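Local coordinates for pectate lyase (Pectobacterium carotovorum, PDB 4U49), which cleaves the alpha-1,4-linked galacturonan of pectate by calcium-dependent elimination and probably also acts on highly methylated pectins, at residues A126-K131 / P155-E160. Numbering follows the deposited sequence.
Sequences AGAVIK and PVITLE
Three nearly straight backbone hydrogen bonds zip strand 128-131 to strand 157-160: Thr158 N to Ala128 O and Ile130 N to Thr158 O, both at 2.9 Å, and Glu160 N to Ile130 O at 2.8 Å. In each the donor lies almost along the C=O axis, and Thr158 and Ile130 both give and accept, the alternation expected of parallel strands. A fourth bond, from Gly127 N to Val156 O at 2.7 Å, lies at the other end of the contact from Glu160; it is more bent (149° at the hydrogen), with the donor above the carbonyl plane. Gly127 suits its place because its positive phi (86°) would press a side chain against the preceding carbonyl oxygen. Lys131 CA adds a C-H...O contact, 3.2 Å from Glu160 O.

This in-register stacking joins successive coils of the right-handed parallel beta-helix, the fold of polysaccharide lyase family 3. Here 128-131 is an outermost strand of its parallel sheet, whereas 157-160 continues to strand 178-182, with Leu159 bonding to the backbone of His179 and Lys181.

On the solvent-facing side, Lys131 and Glu160 run alongside each other. The lysine chain bends at its last torsion (chi4 -86°), leaving NZ in a long salt bridge of 3.6 Å to Glu160 OE1, while its CG and CD also touch that oxygen. Val129 CG2 packs against Thr158 CB at 4.0 Å, two beta-branched residues suited to extended backbone. Thr158 OG1, anti to its carbonyl carbon, lies 2.7 Å from a water that donates to Ala128 O.

The other face is apolar and turned inward. Ile130 CB meets Leu159 CD2 at 4.3 Å, and Ile157, bent at chi2, brings CD1 up to Ala128 CB, whose small methyl fits beside the longer chain. Deeper in, Ile157 and Leu159 both rest on Ile164 of strand 163-165.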
loop_
_atom_site.group_PDB
_atom_site.type_symbol
_atom_site.label_atom_id
_atom_site.label_comp_id
_atom_site.label_asym_id
_atom_site.label_seq_id
_atom_site.Cartn_x
_atom_site.Cartn_y
_atom_site.Cartn_z
ATOM N N ALA A 126 -8.211 -8.412 16.191
ATOM C CA ALA A 126 -8.901 -7.217 15.721
ATOM C C ALA A 126 -8.924 -6.155 16.816
ATOM O O ALA A 126 -9.324 -6.425 17.947
ATOM C CB ALA A 126 -10.313 -7.553 15.270
ATOM N N GLY A 127 -8.473 -4.951 16.476
ATOM C CA GLY A 127 -8.454 -3.846 17.416
ATOM C C GLY A 127 -7.216 -3.800 18.296
ATOM O O GLY A 127 -7.118 -2.960 19.188
ATOM N N ALA A 128 -6.267 -4.695 18.040
ATOM C CA ALA A 128 -5.069 -4.807 18.868
ATOM C C ALA A 128 -4.202 -3.553 18.830
ATOM O O ALA A 128 -4.155 -2.843 17.825
ATOM C CB ALA A 128 -4.244 -6.014 18.439
ATOM N N VAL A 129 -3.523 -3.291 19.942
ATOM C CA VAL A 129 -2.507 -2.250 20.002
ATOM C C VAL A 129 -1.156 -2.916 20.228
ATOM O O VAL A 129 -0.924 -3.543 21.261
ATOM C CB VAL A 129 -2.781 -1.222 21.116
ATOM C CG1 VAL A 129 -1.646 -0.215 21.196
ATOM C CG2 VAL A 129 -4.102 -0.514 20.876
ATOM N N ILE A 130 -0.274 -2.790 19.245
ATOM C CA ILE A 130 1.006 -3.482 19.263
ATOM C C ILE A 130 2.142 -2.477 19.400
ATOM O O ILE A 130 2.225 -1.521 18.629
ATOM C CB ILE A 130 1.192 -4.317 17.988
ATOM C CG1 ILE A 130 0.053 -5.331 17.854
ATOM C CG2 ILE A 130 2.542 -5.012 17.989
ATOM C CD1 ILE A 130 -0.033 -5.972 16.489
ATOM N N LYS A 131 3.009 -2.694 20.386
ATOM C CA LYS A 131 4.052 -1.723 20.714
ATOM C C LYS A 131 5.459 -2.311 20.698
ATOM O O LYS A 131 5.698 -3.388 21.249
ATOM C CB LYS A 131 3.797 -1.111 22.093
ATOM C CG LYS A 131 2.336 -0.976 22.474
ATOM C CD LYS A 131 2.203 -0.568 23.932
ATOM C CE LYS A 131 0.916 -1.099 24.544
ATOM N NZ LYS A 131 -0.235 -0.186 24.298
ATOM N N PRO A 155 -9.398 1.777 14.312
ATOM C CA PRO A 155 -8.429 1.018 13.515
ATOM C C PRO A 155 -8.543 -0.478 13.789
ATOM O O PRO A 155 -8.834 -0.868 14.920
ATOM C CB PRO A 155 -7.078 1.567 13.979
ATOM C CG PRO A 155 -7.339 2.140 15.330
ATOM C CD PRO A 155 -8.749 2.644 15.310
ATOM N N VAL A 156 -8.335 -1.301 12.766
ATOM C CA VAL A 156 -8.298 -2.746 12.948
ATOM C C VAL A 156 -7.015 -3.110 13.687
ATOM O O VAL A 156 -6.978 -4.056 14.473
ATOM C CB VAL A 156 -8.377 -3.497 11.601
ATOM C CG1 VAL A 156 -8.321 -5.006 11.812
ATOM C CG2 VAL A 156 -9.648 -3.110 10.855
ATOM N N ILE A 157 -5.965 -2.335 13.437
ATOM C CA ILE A 157 -4.678 -2.524 14.095
ATOM C C ILE A 157 -4.041 -1.175 14.409
ATOM O O ILE A 157 -4.010 -0.287 13.555
ATOM C CB ILE A 157 -3.703 -3.347 13.221
ATOM C CG1 ILE A 157 -4.195 -4.786 13.053
ATOM C CG2 ILE A 157 -2.308 -3.340 13.826
ATOM C CD1 ILE A 157 -4.049 -5.629 14.298
ATOM N N THR A 158 -3.540 -1.021 15.632
ATOM C CA THR A 158 -2.764 0.160 15.998
ATOM C C THR A 158 -1.315 -0.235 16.259
ATOM O O THR A 158 -1.038 -1.168 17.017
ATOM C CB THR A 158 -3.334 0.871 17.245
ATOM O OG1 THR A 158 -4.641 1.376 16.953
ATOM C CG2 THR A 158 -2.434 2.033 17.658
ATOM N N LEU A 159 -0.396 0.471 15.614
ATOM C CA LEU A 159 1.027 0.212 15.771
ATOM C C LEU A 159 1.703 1.370 16.487
ATOM O O LEU A 159 1.599 2.519 16.062
ATOM C CB LEU A 159 1.693 -0.013 14.409
ATOM C CG LEU A 159 1.120 -1.101 13.501
ATOM C CD1 LEU A 159 1.798 -1.062 12.138
ATOM C CD2 LEU A 159 1.270 -2.476 14.140
ATOM N N GLU A 160 2.396 1.064 17.577
ATOM C CA GLU A 160 3.213 2.054 18.262
ATOM C C GLU A 160 4.672 1.644 18.179
ATOM O O GLU A 160 5.118 0.775 18.931
ATOM C CB GLU A 160 2.773 2.209 19.717
ATOM C CG GLU A 160 1.362 2.748 19.861
ATOM C CD GLU A 160 0.946 2.926 21.305
ATOM O OE1 GLU A 160 1.497 2.220 22.175
ATOM O OE2 GLU A 160 0.071 3.775 21.569
HETATM O O HOH W 1 -6.395 -0.522 17.731
#